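Local coordinates for Sqt1 (Chaetomium thermophilum, PDB 4ZOY), which probably serves as a dedicated chaperone that captures a nascent ribosomal protein during translation, using a WD40-repeat beta-propeller to support ribosome biogenesis, at residues P154-L159 / V166-L171; A94-L99 / F145-S150; G267-Q272 / S328-S333. All blocks are in the same frame, centred on the assembly; numbering follows the deposited sequence.

How the contacts relate
Following the chain from the N terminus, contact 2 comes first. It closes a loop of 45 residues and sets strand 92-97 of one propeller blade beside strand 142-147 of the next. Contact 1 follows at once as a hairpin, with only six residues between its segments, inside the blade that contact 2 has just entered. The two touch: Asn-155 bonds to Thr-98 and Leu-99, and Ile-157 packs on Thr-96 and Phe-145. Contact 3 opens much later and closes 55 residues between strands 263-268 and 331-336, again from blade to blade. Its nearest atoms lie about 12 Å from contact 2. All three loops are in series, so none nest or cross.

Contact 1. Residues P154-L159 / V166-L171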
# COMPACT_ATOMS: atom_id res chain seq x y z
N PRO A 154 5.83 -10.34 -15.65
CA PRO A 154 6.16 -10.83 -14.31
C PRO A 154 7.41 -10.18 -13.73
O PRO A 154 8.29 -9.72 -14.47
CB PRO A 154 6.39 -12.33 -14.52
CG PRO A 154 6.74 -12.46 -15.98
CD PRO A 154 5.90 -11.42 -16.65
N ASN A 155 7.45 -10.10 -12.41
CA ASN A 155 8.61 -9.62 -11.68
C ASN A 155 9.02 -8.20 -12.07
O ASN A 155 10.20 -7.87 -12.14
CB ASN A 155 9.77 -10.61 -11.87
CG ASN A 155 9.44 -11.96 -11.29
OD1 ASN A 155 8.92 -12.04 -10.18
ND2 ASN A 155 9.66 -13.02 -12.07
N THR A 156 8.01 -7.37 -12.32
CA THR A 156 8.20 -5.96 -12.58
C THR A 156 7.72 -5.17 -11.37
O THR A 156 6.69 -5.50 -10.78
CB THR A 156 7.46 -5.56 -13.85
OG1 THR A 156 8.00 -6.33 -14.93
CG2 THR A 156 7.65 -4.08 -14.16
N ILE A 157 8.51 -4.18 -10.98
CA ILE A 157 8.22 -3.37 -9.79
C ILE A 157 8.40 -1.89 -10.08
O ILE A 157 9.30 -1.50 -10.84
CB ILE A 157 9.12 -3.80 -8.59
CG1 ILE A 157 8.78 -3.03 -7.31
CG2 ILE A 157 10.60 -3.63 -8.91
CD1 ILE A 157 9.81 -3.23 -6.22
N ALA A 158 7.55 -1.07 -9.47
CA ALA A 158 7.71 0.37 -9.52
C ALA A 158 8.09 0.90 -8.16
O ALA A 158 7.73 0.32 -7.12
CB ALA A 158 6.42 1.04 -9.99
N LEU A 159 8.77 2.03 -8.17
CA LEU A 159 9.01 2.79 -6.95
C LEU A 159 8.89 4.28 -7.22
O LEU A 159 9.02 4.74 -8.36
CB LEU A 159 10.39 2.46 -6.38
CG LEU A 159 11.65 2.88 -7.14
CD1 LEU A 159 12.03 4.35 -6.93
CD2 LEU A 159 12.80 1.95 -6.72
N VAL A 166 10.05 8.39 -10.61
CA VAL A 166 9.36 7.12 -10.57
C VAL A 166 10.12 6.18 -11.48
O VAL A 166 10.35 6.50 -12.65
CB VAL A 166 7.90 7.26 -11.01
CG1 VAL A 166 7.25 5.89 -11.15
CG2 VAL A 166 7.14 8.14 -10.02
N TRP A 167 10.53 5.04 -10.93
CA TRP A 167 11.31 4.04 -11.65
C TRP A 167 10.54 2.74 -11.77
O TRP A 167 9.88 2.31 -10.82
CB TRP A 167 12.65 3.80 -10.93
CG TRP A 167 13.53 5.01 -10.90
CD1 TRP A 167 13.34 6.15 -10.17
CD2 TRP A 167 14.73 5.21 -11.66
NE1 TRP A 167 14.34 7.05 -10.43
CE2 TRP A 167 15.22 6.49 -11.33
CE3 TRP A 167 15.45 4.43 -12.56
CZ2 TRP A 167 16.39 7.02 -11.89
CZ3 TRP A 167 16.62 4.95 -13.11
CH2 TRP A 167 17.07 6.23 -12.77
N VAL A 168 10.61 2.12 -12.94
CA VAL A 168 10.04 0.80 -13.14
C VAL A 168 11.15 -0.16 -13.53
O VAL A 168 11.86 0.09 -14.50
CB VAL A 168 8.93 0.81 -14.22
CG1 VAL A 168 8.34 -0.58 -14.38
CG2 VAL A 168 7.84 1.83 -13.85
N PHE A 169 11.31 -1.23 -12.77
CA PHE A 169 12.37 -2.21 -13.00
C PHE A 169 11.77 -3.56 -13.29
O PHE A 169 10.73 -3.92 -12.74
CB PHE A 169 13.29 -2.37 -11.78
CG PHE A 169 13.97 -1.11 -11.35
CD1 PHE A 169 15.15 -0.71 -11.95
CD2 PHE A 169 13.45 -0.34 -10.31
CE1 PHE A 169 15.80 0.45 -11.54
CE2 PHE A 169 14.09 0.82 -9.90
CZ PHE A 169 15.27 1.22 -10.52
N THR A 170 12.46 -4.34 -14.12
CA THR A 170 12.08 -5.74 -14.28
C THR A 170 13.25 -6.62 -13.85
O THR A 170 14.40 -6.35 -14.18
CB THR A 170 11.64 -6.04 -15.73
OG1 THR A 170 10.38 -5.38 -15.95
CG2 THR A 170 11.43 -7.52 -15.92
N LEU A 171 12.92 -7.64 -13.06
CA LEU A 171 13.91 -8.52 -12.45
C LEU A 171 13.97 -9.77 -13.31
O LEU A 171 13.10 -10.63 -13.24
CB LEU A 171 13.53 -8.82 -10.99
CG LEU A 171 13.30 -7.52 -10.19
CD1 LEU A 171 13.03 -7.79 -8.72
CD2 LEU A 171 14.46 -6.54 -10.34
O HOH W 1 11.41 -12.61 -14.52
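Leu-159 sets its two methyls against a pair of aromatic side chains of the facing strand. The strands are 156-161 and 166-171, an antiparallel hairpin that forms the middle of one four-stranded blade of the WD40 propeller. CG of Leu-159 sits between the backbone N and the carbonyl carbon (chi1 68°). From there CD2 reaches the edge of the Phe-169 ring, 3.6 Å from Phe-169 CE2. CD1 meets Trp-167 CD1 obliquely at 3.9 Å, and the Leu-159 and Trp-167 side chains lie side by side, pointing the same way. Trp-167 NE1 is held by Ser-165 OG. Ile-157 is on the same face of the sheet, with CG2 near Phe-169 CB.

The other face carries Thr-156, Ala-158, Val-168 and Thr-170. The two threonine hydroxyls share a hydrogen bond, Thr-156 OG1 to Thr-170 OG1, of 2.8 Å. Thr-156 OG1 also bonds to His-153 O. The methyls Thr-156 CG2 and Val-168 CG1 touch at 3.6 Å. Paired backbone bonds join Ile-157 with Phe-169 and Leu-159 with Trp-167.

Next to the threonine pair, Leu-171 N bonds to Asn-155 O, and the Asn-155 side chain ties the hairpin to the preceding blade: OD1 bonds to Thr-98 and ND2 to Asp-103. A water accepts from Asn-155 ND2 at 3.0 Å and donates to Leu-171 O at 2.9 Å.

Contact 2. Residues A94-L99 / F145-S150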
# COMPACT_ATOMS: atom_id res chain seq x y z
N ALA A 94 10.34 0.40 2.43
CA ALA A 94 9.49 -0.30 1.48
C ALA A 94 9.96 -1.73 1.32
O ALA A 94 11.17 -1.99 1.33
CB ALA A 94 9.52 0.43 0.13
N LEU A 95 9.00 -2.65 1.19
CA LEU A 95 9.25 -4.06 0.91
C LEU A 95 8.22 -4.59 -0.05
O LEU A 95 7.04 -4.23 0.05
CB LEU A 95 9.17 -4.91 2.18
CG LEU A 95 10.33 -4.76 3.16
CD1 LEU A 95 9.86 -5.29 4.51
CD2 LEU A 95 11.54 -5.53 2.66
N THR A 96 8.64 -5.46 -0.95
CA THR A 96 7.65 -6.18 -1.73
C THR A 96 8.17 -7.53 -2.20
O THR A 96 9.36 -7.70 -2.49
CB THR A 96 7.19 -5.34 -2.94
OG1 THR A 96 6.01 -5.94 -3.52
CG2 THR A 96 8.27 -5.25 -3.97
N PHE A 97 7.28 -8.51 -2.20
CA PHE A 97 7.48 -9.73 -2.97
C PHE A 97 6.94 -9.46 -4.36
O PHE A 97 5.90 -8.82 -4.50
CB PHE A 97 6.75 -10.93 -2.35
CG PHE A 97 7.38 -11.45 -1.09
CD1 PHE A 97 8.41 -12.37 -1.15
CD2 PHE A 97 6.94 -11.03 0.16
CE1 PHE A 97 9.00 -12.86 0.02
CE2 PHE A 97 7.53 -11.51 1.33
CZ PHE A 97 8.55 -12.43 1.25
N THR A 98 7.62 -9.94 -5.39
CA THR A 98 7.12 -9.68 -6.73
C THR A 98 5.91 -10.54 -7.09
O THR A 98 5.67 -11.59 -6.51
CB THR A 98 8.22 -9.90 -7.79
OG1 THR A 98 8.81 -11.20 -7.63
CG2 THR A 98 9.28 -8.82 -7.67
N LEU A 99 5.13 -10.03 -8.04
CA LEU A 99 4.03 -10.78 -8.66
C LEU A 99 4.57 -11.44 -9.92
O LEU A 99 5.50 -10.92 -10.54
CB LEU A 99 2.86 -9.84 -8.97
CG LEU A 99 2.16 -9.22 -7.76
CD1 LEU A 99 1.18 -8.15 -8.22
CD2 LEU A 99 1.45 -10.30 -6.94
N PHE A 145 7.03 1.08 -2.88
CA PHE A 145 7.11 0.07 -3.94
C PHE A 145 5.71 -0.32 -4.37
O PHE A 145 4.80 -0.35 -3.55
CB PHE A 145 7.77 -1.23 -3.46
CG PHE A 145 9.26 -1.17 -3.31
CD1 PHE A 145 10.03 -0.27 -4.00
CD2 PHE A 145 9.88 -2.09 -2.48
CE1 PHE A 145 11.43 -0.27 -3.85
CE2 PHE A 145 11.25 -2.09 -2.34
CZ PHE A 145 12.02 -1.19 -3.02
N ALA A 146 5.55 -0.71 -5.63
CA ALA A 146 4.31 -1.35 -6.07
C ALA A 146 4.62 -2.36 -7.15
O ALA A 146 5.16 -1.99 -8.20
CB ALA A 146 3.31 -0.30 -6.58
N PRO A 147 4.32 -3.64 -6.90
CA PRO A 147 4.57 -4.64 -7.94
C PRO A 147 3.54 -4.53 -9.06
O PRO A 147 2.37 -4.25 -8.81
CB PRO A 147 4.46 -5.97 -7.20
CG PRO A 147 3.49 -5.67 -6.07
CD PRO A 147 3.80 -4.25 -5.66
N CYS A 148 3.98 -4.76 -10.28
CA CYS A 148 3.11 -4.72 -11.44
C CYS A 148 2.19 -5.94 -11.48
O CYS A 148 2.67 -7.06 -11.46
CB CYS A 148 3.99 -4.68 -12.66
SG CYS A 148 3.04 -4.59 -14.21
N PRO A 149 0.87 -5.72 -11.56
CA PRO A 149 -0.05 -6.87 -11.62
C PRO A 149 -0.28 -7.45 -13.03
O PRO A 149 -1.08 -8.38 -13.16
CB PRO A 149 -1.37 -6.28 -11.10
CG PRO A 149 -1.32 -4.85 -11.57
CD PRO A 149 0.15 -4.44 -11.45
N SER A 150 0.37 -6.91 -14.06
CA SER A 150 0.20 -7.46 -15.43
C SER A 150 0.74 -8.88 -15.51
O SER A 150 1.91 -9.10 -15.22
CB SER A 150 0.90 -6.61 -16.47
OG SER A 150 0.82 -7.26 -17.75
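The Phe-145 ring has the Ala-94 methyl over one face and the backbone of Leu-95 at its edge, where Leu-95 C lies in the ring plane. The contact joins two neighbouring blades of the WD40 propeller through their first strands, 92-97 and 142-147. The short segments run almost parallel, 11° apart, with their axes 6.9 Å from each other. That is wider than strands paired within one sheet, and side chains bridge the gap.

Ala-94 CB makes a CH-pi contact with the Phe-145 ring, 3.8 Å from its centroid. The methyl is offset toward the rim, and its closest ring atom is Phe-145 CD2. Phe-145 CG lies anti to the carbonyl carbon (chi1 -76°), and the ring reaches across to the neighbouring blade. Thr-96 CG2 approaches the same ring obliquely, 3.8 Å from Phe-145 CD2. Ile-157, Leu-159 and Val-106 also touch Phe-145.

Farther along, Thr-96 turns its other branch to Pro-147. With OG1 anti to the backbone N (chi1 -167°), the hydroxyl oxygen meets the proline ring at Pro-147 CD, 3.5 Å away. Leu-95 and Phe-97 direct their side chains away from this interface. They pack instead on strand 18-23, where both touch Ala-22, so strand 92-97 is covered from two blades.

Leu-99 extends the apolar seam past the strand ends. Its CG and CD1 pack on Pro-147, and CD1 reaches Pro-149 as well. The same methyl also passes over the intervening peptide, with Leu-99 CD1 3.7 Å from Cys-148 O.

Contact 3. Residues G267-Q272 / S328-S333; sequences GGAGGQ and SDNIES
The backbone of Ile-331 donates from N to Gly-268 O at 2.9 Å, and this links the end of strand 263-268 to the start of strand 331-336 in the next blade of the WD40 propeller. The N-H points well at the oxygen (163° at H), but the donor lies above the carbonyl plane, 41° out of it. CA of Asn-330 adds a CA-H...O contact to the same oxygen.

Ile-331 is the main side chain here. It sits against the tight turn that follows Gly-268. Gly-270 and Gly-271 both have positive phi, and Gln-272 N bonds back to Ala-269 O across the turn. CG1 of Ile-331 is anti to the carbonyl carbon (chi1 -58°) and lies 3.7 Å from Gly-271 C. Ile-331 CD1 continues to Gly-271 CA, at 3.8 Å. Gly-267 has no side chain, and its CA lies against Ile-331 CB, also at 3.8 Å.

Asp-329 adds a polar link. Its OD1 accepts from Asn-330 N at 2.7 Å, on the anti side and tilted out of the carboxylate plane. A water donates to Asp-329 OD1 and accepts from Gly-270 N at 2.8 Å, carrying the link across to the turn.

Past Ile-331, Glu-332 and Ser-333 both face Gly-346 in a classic beta bulge. Between the two segments the link is one direct backbone bond, a water bridge and an isoleucine on glycines; Ile-331 O also bonds to Ser-254 OG of the preceding blade. The two donors at Asp-329 OD1 would probably favour the charged carboxylate.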
# COMPACT_ATOMS: atom_id res chain seq x y z
N GLY A 267 -5.80 11.37 -3.21
CA GLY A 267 -6.19 11.92 -1.93
C GLY A 267 -5.08 12.80 -1.41
O GLY A 267 -3.90 12.52 -1.60
N GLY A 268 -5.46 13.90 -0.77
CA GLY A 268 -4.45 14.83 -0.32
C GLY A 268 -4.82 15.66 0.88
O GLY A 268 -5.66 15.27 1.68
N ALA A 269 -4.19 16.82 0.97
CA ALA A 269 -4.37 17.71 2.10
C ALA A 269 -5.82 18.18 2.25
O ALA A 269 -6.58 18.22 1.28
CB ALA A 269 -3.44 18.92 1.97
N GLY A 270 -6.20 18.53 3.48
CA GLY A 270 -7.51 19.11 3.72
C GLY A 270 -8.68 18.17 3.54
O GLY A 270 -9.83 18.60 3.49
N GLY A 271 -8.39 16.88 3.44
CA GLY A 271 -9.43 15.90 3.23
C GLY A 271 -9.87 15.76 1.78
O GLY A 271 -10.87 15.11 1.50
N GLN A 272 -9.13 16.38 0.86
CA GLN A 272 -9.59 16.42 -0.52
C GLN A 272 -9.30 15.14 -1.28
O GLN A 272 -8.25 14.52 -1.10
CB GLN A 272 -8.97 17.59 -1.27
CG GLN A 272 -9.45 18.95 -0.77
CD GLN A 272 -9.15 20.05 -1.76
OE1 GLN A 272 -9.78 20.15 -2.82
NE2 GLN A 272 -8.18 20.88 -1.43
N SER A 328 -11.31 16.19 7.13
CA SER A 328 -10.75 17.50 7.48
C SER A 328 -9.23 17.59 7.40
O SER A 328 -8.66 18.66 7.57
CB SER A 328 -11.20 17.91 8.89
OG SER A 328 -10.59 17.09 9.88
N ASP A 329 -8.57 16.47 7.14
CA ASP A 329 -7.12 16.45 7.12
C ASP A 329 -6.66 15.43 6.07
O ASP A 329 -7.50 14.75 5.48
CB ASP A 329 -6.56 16.13 8.52
CG ASP A 329 -5.16 16.69 8.77
OD1 ASP A 329 -4.42 16.98 7.81
OD2 ASP A 329 -4.80 16.81 9.96
N ASN A 330 -5.35 15.35 5.87
CA ASN A 330 -4.74 14.54 4.81
C ASN A 330 -5.42 13.19 4.59
O ASN A 330 -5.66 12.43 5.54
CB ASN A 330 -3.27 14.29 5.13
CG ASN A 330 -2.43 15.56 5.11
OD1 ASN A 330 -2.93 16.66 4.90
ND2 ASN A 330 -1.12 15.40 5.32
N ILE A 331 -5.72 12.90 3.33
CA ILE A 331 -6.17 11.56 2.98
C ILE A 331 -4.93 10.70 2.77
O ILE A 331 -4.23 10.84 1.76
CB ILE A 331 -7.04 11.56 1.72
CG1 ILE A 331 -8.27 12.47 1.92
CG2 ILE A 331 -7.43 10.11 1.37
CD1 ILE A 331 -9.09 12.15 3.17
N GLU A 332 -4.65 9.84 3.73
CA GLU A 332 -3.41 9.08 3.70
C GLU A 332 -3.57 7.71 3.07
O GLU A 332 -2.57 7.06 2.75
CB GLU A 332 -2.85 8.94 5.12
CG GLU A 332 -2.29 10.25 5.69
CD GLU A 332 -1.02 10.73 4.99
OE1 GLU A 332 -0.46 9.97 4.17
OE2 GLU A 332 -0.58 11.87 5.27
N SER A 333 -4.82 7.27 2.89
CA SER A 333 -5.05 5.95 2.33
C SER A 333 -6.38 5.91 1.59
O SER A 333 -7.39 6.39 2.10
CB SER A 333 -5.00 4.90 3.45
OG SER A 333 -5.20 3.60 2.91
O HOH W 2 -4.65 18.99 5.76